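Local coordinates for phosphate-binding protein PstS (Borrelia burgdorferi, PDB 4N13) that binds inorganic phosphate with micromolar affinity as the solute-binding lipoprotein of the PstSACB ABC transporter for phosphate import, at residues I13-G18 with K41-A46; I63-R68 with L226-N231; L89-S94 with H182-I187; I99-E104 with I202-S207. All coordinates share one frame; numbering follows the deposited sequence.

Contact 1 (I13-G18 with K41-A46)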
loop_
_atom_site.group_PDB
_atom_site.type_symbol
_atom_site.label_atom_id
_atom_site.label_comp_id
_atom_site.label_asym_id
_atom_site.label_seq_id
_atom_site.Cartn_x
_atom_site.Cartn_y
_atom_site.Cartn_z
ATOM N N ILE A 13 23.030 10.530 16.732
ATOM C CA ILE A 13 21.590 10.420 16.898
ATOM C C ILE A 13 20.894 10.579 15.556
ATOM O O ILE A 13 21.148 11.529 14.824
ATOM C CB ILE A 13 21.072 11.476 17.892
ATOM C CG1 ILE A 13 21.702 11.230 19.275
ATOM C CG2 ILE A 13 19.554 11.434 17.975
ATOM C CD1 ILE A 13 21.363 12.261 20.315
ATOM N N VAL A 14 20.020 9.633 15.234
ATOM C CA VAL A 14 19.227 9.689 14.028
ATOM C C VAL A 14 17.758 9.565 14.415
ATOM O O VAL A 14 17.259 8.464 14.702
ATOM C CB VAL A 14 19.629 8.584 13.030
ATOM C CG1 VAL A 14 18.706 8.591 11.797
ATOM C CG2 VAL A 14 21.088 8.741 12.638
ATOM N N SER A 15 17.070 10.702 14.427
ATOM C CA SER A 15 15.649 10.742 14.759
ATOM C C SER A 15 14.834 10.590 13.466
ATOM O O SER A 15 15.027 11.358 12.521
ATOM C CB SER A 15 15.305 12.050 15.471
ATOM O OG SER A 15 13.980 12.007 15.953
ATOM N N ILE A 16 13.940 9.600 13.437
ATOM C CA ILE A 16 13.139 9.290 12.264
ATOM C C ILE A 16 11.661 9.474 12.620
ATOM O O ILE A 16 11.241 9.189 13.735
ATOM C CB ILE A 16 13.404 7.853 11.814
ATOM C CG1 ILE A 16 14.908 7.598 11.698
ATOM C CG2 ILE A 16 12.670 7.526 10.519
ATOM C CD1 ILE A 16 15.271 6.210 11.217
ATOM N N GLY A 17 10.882 9.959 11.666
ATOM C CA GLY A 17 9.449 10.103 11.852
ATOM C C GLY A 17 8.717 9.662 10.607
ATOM O O GLY A 17 9.318 9.507 9.558
ATOM N N GLY A 18 7.412 9.449 10.711
ATOM C CA GLY A 18 6.636 9.145 9.535
ATOM C C GLY A 18 5.433 8.258 9.754
ATOM O O GLY A 18 4.793 8.279 10.816
ATOM N N LYS A 41 22.223 6.133 18.039
ATOM C CA LYS A 41 20.913 6.033 18.647
ATOM C C LYS A 41 19.907 6.416 17.588
ATOM O O LYS A 41 19.928 7.529 17.101
ATOM C CB LYS A 41 20.804 7.007 19.815
ATOM C CG LYS A 41 19.409 7.127 20.398
ATOM C CD LYS A 41 18.942 5.812 20.937
ATOM C CE LYS A 41 17.806 5.960 21.916
ATOM N NZ LYS A 41 17.383 4.607 22.368
ATOM N N VAL A 42 19.052 5.484 17.220
ATOM C CA VAL A 42 18.011 5.704 16.209
ATOM C C VAL A 42 16.662 5.573 16.895
ATOM O O VAL A 42 16.474 4.671 17.710
ATOM C CB VAL A 42 18.096 4.676 15.067
ATOM C CG1 VAL A 42 17.136 5.040 13.962
ATOM C CG2 VAL A 42 19.521 4.580 14.545
ATOM N N THR A 43 15.745 6.484 16.606
ATOM C CA THR A 43 14.397 6.418 17.155
ATOM C C THR A 43 13.382 6.602 16.031
ATOM O O THR A 43 13.698 7.189 14.983
ATOM C CB THR A 43 14.164 7.494 18.251
ATOM O OG1 THR A 43 14.300 8.802 17.692
ATOM C CG2 THR A 43 15.144 7.366 19.401
ATOM N N TYR A 44 12.172 6.097 16.236
ATOM C CA TYR A 44 11.068 6.267 15.287
ATOM C C TYR A 44 9.842 6.799 15.998
ATOM O O TYR A 44 9.388 6.195 16.966
ATOM C CB TYR A 44 10.733 4.936 14.581
ATOM C CG TYR A 44 9.779 5.139 13.420
ATOM C CD1 TYR A 44 10.136 5.952 12.360
ATOM C CD2 TYR A 44 8.520 4.549 13.390
ATOM C CE1 TYR A 44 9.287 6.181 11.297
ATOM C CE2 TYR A 44 7.657 4.780 12.317
ATOM C CZ TYR A 44 8.054 5.601 11.274
ATOM O OH TYR A 44 7.235 5.860 10.200
ATOM N N ASP A 45 9.328 7.933 15.531
ATOM C CA ASP A 45 8.118 8.528 16.084
ATOM C C ASP A 45 7.101 8.589 14.963
ATOM O O ASP A 45 7.296 9.285 13.987
ATOM C CB ASP A 45 8.378 9.925 16.657
ATOM C CG ASP A 45 7.271 10.378 17.606
ATOM O OD1 ASP A 45 6.186 9.781 17.570
ATOM O OD2 ASP A 45 7.459 11.350 18.368
ATOM N N ALA A 46 6.008 7.854 15.099
ATOM C CA ALA A 46 5.085 7.659 13.990
ATOM C C ALA A 46 3.776 8.437 14.161
ATOM O O ALA A 46 2.798 7.919 14.708
ATOM C CB ALA A 46 4.801 6.185 13.820
HETATM O O HOH W 1 12.187 9.837 16.290
#
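In the beta-alpha-beta unit of strand 12-18, helix 23-36 and strand 40-45, Ile-16 of the first strand meets Val-42 and Tyr-44 of the second. Its two branches go to different partners. CD1 of Ile-16 lies 3.5 Å from CG1 of Val-42. CG2 of Ile-16 sits at the edge of the Tyr-44 ring, near its plane, 3.5 Å from CD1 of Tyr-44. CG of Tyr-44 is anti to the backbone N (chi1 -169°), and the ring beyond it reaches Gly-17 and Gly-18. OH of Tyr-44 comes within 3.0 Å of C of Gly-18. The same hydroxyl is hydrogen-bonded to the carbonyl O of Ser-19. Ser-19, Thr-20 and Thr-21 probably bind phosphate, as in relatives, so this end of the parallel pair leads into the ligand loop. Five backbone hydrogen bonds join the strands. They run from Val-14 N to Lys-41 O (2.8 Å) through to Gly-18 N to Asp-45 O (3.3 Å). On the opposite face, OG of Ser-15 and OG1 of Thr-43 are 3.7 Å apart. A water links them, 2.8 Å from OG of Ser-15 and 2.7 Å from OG1 of Thr-43, and donates to O of Ile-16.

Contact 2 (I63-R68 with L226-N231). With SO4 (sulfate ion), chain D.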
loop_
_atom_site.group_PDB
_atom_site.type_symbol
_atom_site.label_atom_id
_atom_site.label_comp_id
_atom_site.label_asym_id
_atom_site.label_seq_id
_atom_site.Cartn_x
_atom_site.Cartn_y
_atom_site.Cartn_z
ATOM N N ILE A 63 15.387 11.672 8.964
ATOM C CA ILE A 63 14.802 10.802 7.953
ATOM C C ILE A 63 13.303 10.834 8.188
ATOM O O ILE A 63 12.864 10.771 9.337
ATOM C CB ILE A 63 15.279 9.326 8.081
ATOM C CG1 ILE A 63 16.810 9.229 7.998
ATOM C CG2 ILE A 63 14.596 8.443 7.052
ATOM C CD1 ILE A 63 17.357 7.852 8.336
ATOM N N ALA A 64 12.520 10.869 7.113
ATOM C CA ALA A 64 11.076 10.648 7.189
ATOM C C ALA A 64 10.727 9.388 6.417
ATOM O O ALA A 64 11.334 9.094 5.390
ATOM C CB ALA A 64 10.310 11.828 6.616
ATOM N N ILE A 65 9.745 8.654 6.920
ATOM C CA ILE A 65 9.242 7.476 6.230
ATOM C C ILE A 65 7.823 7.781 5.764
ATOM O O ILE A 65 6.969 8.122 6.582
ATOM C CB ILE A 65 9.217 6.241 7.132
ATOM C CG1 ILE A 65 10.591 6.000 7.741
ATOM C CG2 ILE A 65 8.727 5.052 6.331
ATOM C CD1 ILE A 65 11.668 5.660 6.718
ATOM N N SER A 66 7.576 7.679 4.450
ATOM C CA SER A 66 6.280 8.049 3.898
ATOM C C SER A 66 5.649 6.914 3.114
ATOM O O SER A 66 6.335 6.154 2.441
ATOM C CB SER A 66 6.439 9.262 2.979
ATOM O OG SER A 66 5.191 9.652 2.437
ATOM N N SER A 67 4.332 6.800 3.236
ATOM C CA SER A 67 3.532 5.881 2.435
ATOM C C SER A 67 2.860 6.574 1.254
ATOM O O SER A 67 2.061 5.965 0.560
ATOM C CB SER A 67 2.476 5.210 3.307
ATOM O OG SER A 67 1.665 6.189 3.929
ATOM N N ARG A 68 3.172 7.845 1.041
ATOM C CA ARG A 68 2.621 8.596 -0.076
ATOM C C ARG A 68 3.717 9.267 -0.867
ATOM O O ARG A 68 4.792 9.574 -0.330
ATOM C CB ARG A 68 1.644 9.659 0.410
ATOM C CG ARG A 68 2.286 10.814 1.167
ATOM C CD ARG A 68 1.584 12.128 0.855
ATOM N NE ARG A 68 2.013 13.228 1.718
ATOM C CZ ARG A 68 3.086 13.989 1.500
ATOM N NH1 ARG A 68 3.874 13.784 0.461
ATOM N NH2 ARG A 68 3.377 14.967 2.331
ATOM N N LEU A 226 6.472 2.511 0.001
ATOM C CA LEU A 226 6.989 3.032 1.267
ATOM C C LEU A 226 8.399 3.539 1.021
ATOM O O LEU A 226 9.259 2.788 0.548
ATOM C CB LEU A 226 6.971 1.955 2.348
ATOM C CG LEU A 226 5.671 1.873 3.166
ATOM C CD1 LEU A 226 5.573 3.028 4.157
ATOM C CD2 LEU A 226 4.448 1.896 2.281
ATOM N N ILE A 227 8.618 4.810 1.328
ATOM C CA ILE A 227 9.834 5.508 0.911
ATOM C C ILE A 227 10.552 6.119 2.100
ATOM O O ILE A 227 9.951 6.582 3.079
ATOM C CB ILE A 227 9.560 6.607 -0.161
ATOM C CG1 ILE A 227 8.529 7.624 0.314
ATOM C CG2 ILE A 227 9.147 5.972 -1.472
ATOM C CD1 ILE A 227 8.386 8.798 -0.631
ATOM N N ILE A 228 11.877 6.106 1.988
ATOM C CA ILE A 228 12.799 6.769 2.889
ATOM C C ILE A 228 13.084 8.132 2.282
ATOM O O ILE A 228 13.539 8.223 1.138
ATOM C CB ILE A 228 14.124 5.985 2.956
ATOM C CG1 ILE A 228 13.889 4.590 3.530
ATOM C CG2 ILE A 228 15.177 6.745 3.760
ATOM C CD1 ILE A 228 15.007 3.619 3.227
ATOM N N VAL A 229 12.824 9.173 3.048
ATOM C CA VAL A 229 12.942 10.554 2.592
ATOM C C VAL A 229 14.011 11.275 3.406
ATOM O O VAL A 229 13.994 11.250 4.635
ATOM C CB VAL A 229 11.592 11.305 2.705
ATOM C CG1 VAL A 229 11.691 12.707 2.105
ATOM C CG2 VAL A 229 10.470 10.512 2.038
ATOM N N THR A 230 14.920 11.928 2.693
ATOM C CA THR A 230 15.955 12.764 3.305
ATOM C C THR A 230 15.988 14.098 2.614
ATOM O O THR A 230 15.333 14.266 1.590
ATOM C CB THR A 230 17.339 12.110 3.196
ATOM O OG1 THR A 230 17.610 11.815 1.826
ATOM C CG2 THR A 230 17.407 10.835 4.005
ATOM N N ASN A 231 16.718 15.054 3.184
ATOM C CA ASN A 231 16.747 16.401 2.647
ATOM C C ASN A 231 18.160 16.830 2.256
ATOM O O ASN A 231 19.133 16.243 2.702
ATOM C CB ASN A 231 16.137 17.355 3.689
ATOM C CG ASN A 231 15.838 18.708 3.132
ATOM O OD1 ASN A 231 15.921 18.944 1.922
ATOM N ND2 ASN A 231 15.486 19.620 4.011
HETATM S S SO4 D . 0.250 7.408 7.064
HETATM O O1 SO4 D . 0.582 7.298 8.466
HETATM O O2 SO4 D . -1.218 7.256 6.966
HETATM O O3 SO4 D . 0.704 8.640 6.420
HETATM O O4 SO4 D . 0.871 6.343 6.303
#
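Ile-63 and Ile-65 pack against Ile-228 on the tight side of this antiparallel pair. The isoleucines lie side by side and point the same way. CG2 of Ile-63 is 3.7 Å from CG2 of Ile-228. CD1 of Ile-65 is 4.0 Å from CG1 of Ile-228. Helix 237-246 and Phe-84 close over this face. On the other face, CB of Ala-64 meets CB of Val-229 at 4.1 Å. There CG1 of Ile-227 lies between its own backbone N and carbonyl carbon (chi1 56°), which sets it 3.8 Å from CB of Ser-66. Two hydrogen-bonded pairs, Ala-64 with Val-229 and Ser-66 with Ile-227, supply four backbone bonds.

Strands 63-66 and 223-230 are neighbours in the mixed sheet of this class II binding protein. The second strand comes from far along the chain, 158 residues on at the closest ends.

Backbone bonding ends after Ser-66, and Ser-67 and Arg-68 point away from strand 223-230. OG of Ser-66 reaches forward and donates to O of Arg-68 at 2.8 Å, in the carbonyl plane and on a lone pair. CB of Ser-67 still touches CD1 of Leu-226, at 3.9 Å. Its hydroxyl faces a sulfate ion, probably from the crystallisation liquor. The bond from OG of Ser-67 to O4 of the sulfate is modelled very short, and Ser-67 has two conformers, so its detail is doubtful. Ser-19, Thr-20 and Ser-49 also bind the sulfate. They are among the residues that probably bind phosphate, so the ion is likely to mark the phosphate site.

Contact 3 (L89-S94 with H182-I187)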
loop_
_atom_site.group_PDB
_atom_site.type_symbol
_atom_site.label_atom_id
_atom_site.label_comp_id
_atom_site.label_asym_id
_atom_site.label_seq_id
_atom_site.Cartn_x
_atom_site.Cartn_y
_atom_site.Cartn_z
ATOM N N LEU A 89 -2.314 -4.032 -2.668
ATOM C CA LEU A 89 -3.668 -4.581 -2.526
ATOM C C LEU A 89 -4.055 -5.284 -3.805
ATOM O O LEU A 89 -3.605 -4.909 -4.900
ATOM C CB LEU A 89 -4.689 -3.494 -2.204
ATOM C CG LEU A 89 -4.402 -2.806 -0.873
ATOM C CD1 LEU A 89 -3.558 -1.539 -1.085
ATOM C CD2 LEU A 89 -5.691 -2.554 -0.145
ATOM N N ILE A 90 -4.916 -6.282 -3.652
ATOM C CA ILE A 90 -5.366 -7.101 -4.760
ATOM C C ILE A 90 -6.884 -7.205 -4.708
ATOM O O ILE A 90 -7.506 -7.018 -3.658
ATOM C CB ILE A 90 -4.714 -8.502 -4.704
ATOM C CG1 ILE A 90 -5.223 -9.311 -3.514
ATOM C CG2 ILE A 90 -3.204 -8.338 -4.634
ATOM C CD1 ILE A 90 -4.595 -10.701 -3.373
ATOM N N PHE A 91 -7.465 -7.443 -5.868
ATOM C CA PHE A 91 -8.905 -7.552 -6.019
ATOM C C PHE A 91 -9.308 -9.005 -6.226
ATOM O O PHE A 91 -8.740 -9.712 -7.071
ATOM C CB PHE A 91 -9.368 -6.659 -7.163
ATOM C CG PHE A 91 -9.401 -5.213 -6.761
ATOM C CD1 PHE A 91 -10.577 -4.654 -6.294
ATOM C CD2 PHE A 91 -8.256 -4.446 -6.733
ATOM C CE1 PHE A 91 -10.628 -3.329 -5.862
ATOM C CE2 PHE A 91 -8.305 -3.111 -6.287
ATOM C CZ PHE A 91 -9.497 -2.579 -5.875
ATOM N N ILE A 92 -10.274 -9.440 -5.439
ATOM C CA ILE A 92 -10.766 -10.803 -5.480
ATOM C C ILE A 92 -12.237 -10.809 -5.854
ATOM O O ILE A 92 -12.988 -9.870 -5.536
ATOM C CB ILE A 92 -10.560 -11.554 -4.148
ATOM C CG1 ILE A 92 -11.138 -10.794 -2.962
ATOM C CG2 ILE A 92 -9.062 -11.804 -3.934
ATOM C CD1 ILE A 92 -11.232 -11.629 -1.711
ATOM N N THR A 93 -12.648 -11.866 -6.556
ATOM C CA THR A 93 -14.035 -12.005 -6.948
ATOM C C THR A 93 -14.541 -13.381 -6.620
ATOM O O THR A 93 -13.784 -14.344 -6.439
ATOM C CB THR A 93 -14.268 -11.742 -8.459
ATOM O OG1 THR A 93 -13.760 -12.824 -9.231
ATOM C CG2 THR A 93 -13.635 -10.447 -8.912
ATOM N N SER A 94 -15.860 -13.496 -6.596
ATOM C CA SER A 94 -16.452 -14.821 -6.539
ATOM C C SER A 94 -16.136 -15.607 -7.822
ATOM O O SER A 94 -15.860 -15.025 -8.857
ATOM C CB SER A 94 -17.934 -14.716 -6.256
ATOM O OG SER A 94 -18.541 -13.841 -7.149
ATOM N N HIS A 182 -21.528 -12.988 -7.442
ATOM C CA HIS A 182 -21.111 -11.938 -8.363
ATOM C C HIS A 182 -20.454 -10.765 -7.668
ATOM O O HIS A 182 -20.711 -9.612 -8.006
ATOM C CB HIS A 182 -22.308 -11.494 -9.190
ATOM C CG HIS A 182 -22.944 -12.620 -9.942
ATOM N ND1 HIS A 182 -24.221 -13.066 -9.686
ATOM C CD2 HIS A 182 -22.466 -13.401 -10.942
ATOM C CE1 HIS A 182 -24.508 -14.070 -10.495
ATOM N NE2 HIS A 182 -23.460 -14.293 -11.270
ATOM N N SER A 183 -19.561 -11.067 -6.727
ATOM C CA SER A 183 -19.000 -10.078 -5.835
ATOM C C SER A 183 -17.537 -9.796 -6.129
ATOM O O SER A 183 -16.838 -10.580 -6.766
ATOM C CB SER A 183 -19.187 -10.517 -4.384
ATOM O OG SER A 183 -18.470 -11.679 -4.129
ATOM N N ILE A 184 -17.103 -8.633 -5.659
ATOM C CA ILE A 184 -15.731 -8.169 -5.795
ATOM C C ILE A 184 -15.372 -7.389 -4.527
ATOM O O ILE A 184 -16.162 -6.570 -4.042
ATOM C CB ILE A 184 -15.515 -7.305 -7.078
ATOM C CG1 ILE A 184 -14.058 -6.836 -7.172
ATOM C CG2 ILE A 184 -16.491 -6.120 -7.155
ATOM C CD1 ILE A 184 -13.731 -6.198 -8.506
ATOM N N GLY A 185 -14.168 -7.626 -4.020
ATOM C CA GLY A 185 -13.622 -6.906 -2.884
ATOM C C GLY A 185 -12.125 -6.730 -3.024
ATOM O O GLY A 185 -11.528 -7.218 -3.991
ATOM N N TYR A 186 -11.510 -6.065 -2.052
ATOM C CA TYR A 186 -10.066 -5.874 -2.062
ATOM C C TYR A 186 -9.447 -6.219 -0.734
ATOM O O TYR A 186 -10.031 -5.996 0.320
ATOM C CB TYR A 186 -9.665 -4.455 -2.457
ATOM C CG TYR A 186 -10.304 -3.323 -1.677
ATOM C CD1 TYR A 186 -9.744 -2.871 -0.485
ATOM C CD2 TYR A 186 -11.447 -2.697 -2.133
ATOM C CE1 TYR A 186 -10.310 -1.841 0.216
ATOM C CE2 TYR A 186 -12.019 -1.655 -1.420
ATOM C CZ TYR A 186 -11.439 -1.232 -0.238
ATOM O OH TYR A 186 -11.946 -0.176 0.487
ATOM N N ILE A 187 -8.258 -6.806 -0.807
ATOM C CA ILE A 187 -7.505 -7.272 0.352
ATOM C C ILE A 187 -6.021 -6.983 0.179
ATOM O O ILE A 187 -5.547 -6.803 -0.933
ATOM C CB ILE A 187 -7.713 -8.801 0.611
ATOM C CG1 ILE A 187 -7.238 -9.617 -0.592
ATOM C CG2 ILE A 187 -9.153 -9.100 0.976
ATOM C CD1 ILE A 187 -7.410 -11.131 -0.442
#
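OG of Ser-94 accepts the N-H of Ser-183 at 3.0 Å and is also hydrogen-bonded to OE2 of Glu-96. The hydroxyl lies between the backbone N and carbonyl carbon of its own residue (chi1 52°). In return, Ser-94 N donates to Ser-183 O, which closes this end of the antiparallel pair. Four more backbone bonds follow, in the hydrogen-bonded pairs Ile-92 with Gly-185 and Ile-90 with Ile-187. Strand 80-93 is a long strand of the mixed sheet, which also pairs with strands 201-205 and 223-230, consistent with passing between the two lobes of a class II binding protein. Leu-89 packs on Ser-139 of helix 138-151, a probable phosphate ligand. CB of Tyr-186 sits over one face of the Phe-91 ring, 3.9 Å from the centroid and offset toward the rim, a CH-pi contact. The two rings are oblique, with planes at 56°. OH of Tyr-186 is hydrogen-bonded to OD1 of Asn-132. On the other face, CG1 of Ile-187 touches CG1 of Ile-90 at 3.6 Å. CD1 of Ile-187 reaches on to CG2 of Ile-92 at 3.9 Å, the side chains crossing at about a right angle. Helix 104-111 covers Phe-91 and Ile-184.

Contact 4 (I99-E104 with I202-S207)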
loop_
_atom_site.group_PDB
_atom_site.type_symbol
_atom_site.label_atom_id
_atom_site.label_comp_id
_atom_site.label_asym_id
_atom_site.label_seq_id
_atom_site.Cartn_x
_atom_site.Cartn_y
_atom_site.Cartn_z
ATOM N N ILE A 99 -14.679 -13.204 -15.653
ATOM C CA ILE A 99 -13.712 -12.154 -15.984
ATOM C C ILE A 99 -12.446 -12.394 -15.158
ATOM O O ILE A 99 -12.510 -12.731 -13.972
ATOM C CB ILE A 99 -14.262 -10.737 -15.719
ATOM C CG1 ILE A 99 -14.365 -10.473 -14.222
ATOM C CG2 ILE A 99 -15.598 -10.504 -16.420
ATOM C CD1 ILE A 99 -13.279 -9.568 -13.720
ATOM N N THR A 100 -11.300 -12.252 -15.805
ATOM C CA THR A 100 -10.013 -12.502 -15.167
ATOM C C THR A 100 -9.133 -11.259 -15.058
ATOM O O THR A 100 -8.189 -11.244 -14.281
ATOM C CB THR A 100 -9.222 -13.581 -15.931
ATOM O OG1 THR A 100 -8.891 -13.109 -17.237
ATOM C CG2 THR A 100 -10.045 -14.841 -16.073
ATOM N N ASN A 101 -9.476 -10.234 -15.825
ATOM C CA ASN A 101 -8.688 -9.028 -15.961
ATOM C C ASN A 101 -9.562 -7.791 -15.978
ATOM O O ASN A 101 -10.695 -7.845 -16.451
ATOM C CB ASN A 101 -7.922 -9.066 -17.284
ATOM C CG ASN A 101 -7.054 -7.835 -17.490
ATOM O OD1 ASN A 101 -6.124 -7.578 -16.724
ATOM N ND2 ASN A 101 -7.374 -7.039 -18.511
ATOM N N ILE A 102 -9.026 -6.679 -15.494
ATOM C CA ILE A 102 -9.746 -5.424 -15.531
ATOM C C ILE A 102 -8.729 -4.300 -15.642
ATOM O O ILE A 102 -7.625 -4.392 -15.115
ATOM C CB ILE A 102 -10.650 -5.261 -14.283
ATOM C CG1 ILE A 102 -11.642 -4.120 -14.487
ATOM C CG2 ILE A 102 -9.823 -5.110 -13.018
ATOM C CD1 ILE A 102 -12.815 -4.203 -13.611
ATOM N N THR A 103 -9.075 -3.244 -16.373
ATOM C CA THR A 103 -8.221 -2.064 -16.406
ATOM C C THR A 103 -8.457 -1.232 -15.144
ATOM O O THR A 103 -9.533 -1.306 -14.521
ATOM C CB THR A 103 -8.523 -1.179 -17.618
ATOM O OG1 THR A 103 -9.887 -0.767 -17.563
ATOM C CG2 THR A 103 -8.238 -1.900 -18.925
ATOM N N GLU A 104 -7.477 -0.410 -14.785
ATOM C CA GLU A 104 -7.650 0.490 -13.655
ATOM C C GLU A 104 -8.860 1.386 -13.827
ATOM O O GLU A 104 -9.582 1.641 -12.870
ATOM C CB GLU A 104 -6.406 1.353 -13.453
ATOM C CG GLU A 104 -5.308 0.678 -12.644
ATOM C CD GLU A 104 -4.179 1.623 -12.410
ATOM O OE1 GLU A 104 -3.426 1.817 -13.370
ATOM O OE2 GLU A 104 -4.053 2.167 -11.297
ATOM N N ILE A 202 -8.256 -14.049 -7.964
ATOM C CA ILE A 202 -7.549 -12.777 -7.922
ATOM C C ILE A 202 -7.465 -12.219 -9.335
ATOM O O ILE A 202 -6.980 -12.888 -10.248
ATOM C CB ILE A 202 -6.121 -12.963 -7.385
ATOM C CG1 ILE A 202 -6.156 -13.521 -5.957
ATOM C CG2 ILE A 202 -5.365 -11.634 -7.429
ATOM C CD1 ILE A 202 -4.852 -14.091 -5.473
ATOM N N LEU A 203 -7.914 -10.986 -9.522
ATOM C CA LEU A 203 -7.887 -10.350 -10.825
ATOM C C LEU A 203 -6.498 -9.857 -11.191
ATOM O O LEU A 203 -5.759 -9.337 -10.351
ATOM C CB LEU A 203 -8.828 -9.144 -10.852
ATOM C CG LEU A 203 -10.311 -9.438 -10.743
ATOM C CD1 LEU A 203 -11.103 -8.153 -10.660
ATOM C CD2 LEU A 203 -10.811 -10.327 -11.878
ATOM N N SER A 204 -6.159 -9.953 -12.466
ATOM C CA SER A 204 -5.083 -9.114 -12.992
ATOM C C SER A 204 -5.624 -7.714 -13.238
ATOM O O SER A 204 -6.829 -7.524 -13.502
ATOM C CB SER A 204 -4.472 -9.712 -14.270
ATOM O OG SER A 204 -5.409 -9.842 -15.323
ATOM N N VAL A 205 -4.739 -6.732 -13.109
ATOM C CA VAL A 205 -5.081 -5.327 -13.310
ATOM C C VAL A 205 -4.174 -4.804 -14.416
ATOM O O VAL A 205 -2.948 -4.935 -14.348
ATOM C CB VAL A 205 -4.889 -4.515 -12.009
ATOM C CG1 VAL A 205 -5.200 -3.040 -12.235
ATOM C CG2 VAL A 205 -5.780 -5.065 -10.916
ATOM N N ASN A 206 -4.768 -4.270 -15.473
ATOM C CA ASN A 206 -4.004 -3.840 -16.658
ATOM C C ASN A 206 -3.153 -5.020 -17.148
ATOM O O ASN A 206 -1.973 -4.852 -17.465
ATOM C CB ASN A 206 -3.090 -2.641 -16.383
ATOM C CG ASN A 206 -3.800 -1.469 -15.787
ATOM O OD1 ASN A 206 -4.988 -1.256 -15.993
ATOM N ND2 ASN A 206 -3.035 -0.637 -15.106
ATOM N N SER A 207 -3.755 -6.211 -17.184
ATOM C CA SER A 207 -3.096 -7.417 -17.679
ATOM C C SER A 207 -1.897 -7.837 -16.855
ATOM O O SER A 207 -1.071 -8.604 -17.323
ATOM C CB SER A 207 -2.713 -7.272 -19.150
ATOM O OG SER A 207 -3.874 -7.136 -19.943
HETATM O O HOH W 2 -7.603 -13.452 -12.877
#
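Segments 99-104 and 202-207 run parallel for a short distance, joined by backbone bonds from Ser-204 N to Thr-100 O, Ile-102 N to Ser-204 O and Asn-206 N to Ile-102 O. A water donates to both Thr-100 O and Ile-202 O where the segments begin. The side chain of Asn-101 has CG anti to the backbone N (chi1 -179°), and the amide beyond it meets Ser-204 and Ser-207. OD1 of Asn-101 accepts two bonds there. One is from OG of Ser-204 at 2.8 Å, the other from N of Ser-207 at 2.8 Å. Asn-206 makes a second polar clasp. Its OD1 accepts the backbone N-H of Glu-104 at 2.9 Å. Its ND2 donates to OE1 of Glu-104 at 3.0 Å, on the anti side and 31° out of the carboxylate plane, with the carboxylate and amide planes 58° apart. Thr-103 is the N-cap of helix 104-111, and its OG1 caps N of Asn-106. CG of Glu-104 lies 3.7 Å from CG1 of Val-205, and the two side chains cross at about a right angle. CG2 of Ile-102 lies 4.1 Å from CD1 of Leu-203. With two donors on Asn-101 OD1 and both amide ends of Asn-206 in use, neither amide is likely to rotate freely, and together they hold the turn after strand 201-205 against the start of helix 104-111.

Contacts 1 and 2 share a sheet region: Gly-17 N and O probably bond to Ile-63 O and Ile-65 N, so strand 63-66 lies between strands 12-18 and 223-230. Contacts 3 and 4 meet on the opposite side of the chain's centre, where Phe-91 O probably accepts from Leu-203 N. The centres of contacts 1 and 3 are about 37 Å apart. Contacts 2 and 3 are buried and held by backbone pairing and mainly apolar side chains, with two aromatic rings in contact 3. Contacts 1 and 4 are partly exposed, and each includes a bridging water. Contact 4 relies most on side-chain amides. Contacts 1, 2 and 3 come close to the probable phosphate site; contact 4 lies away.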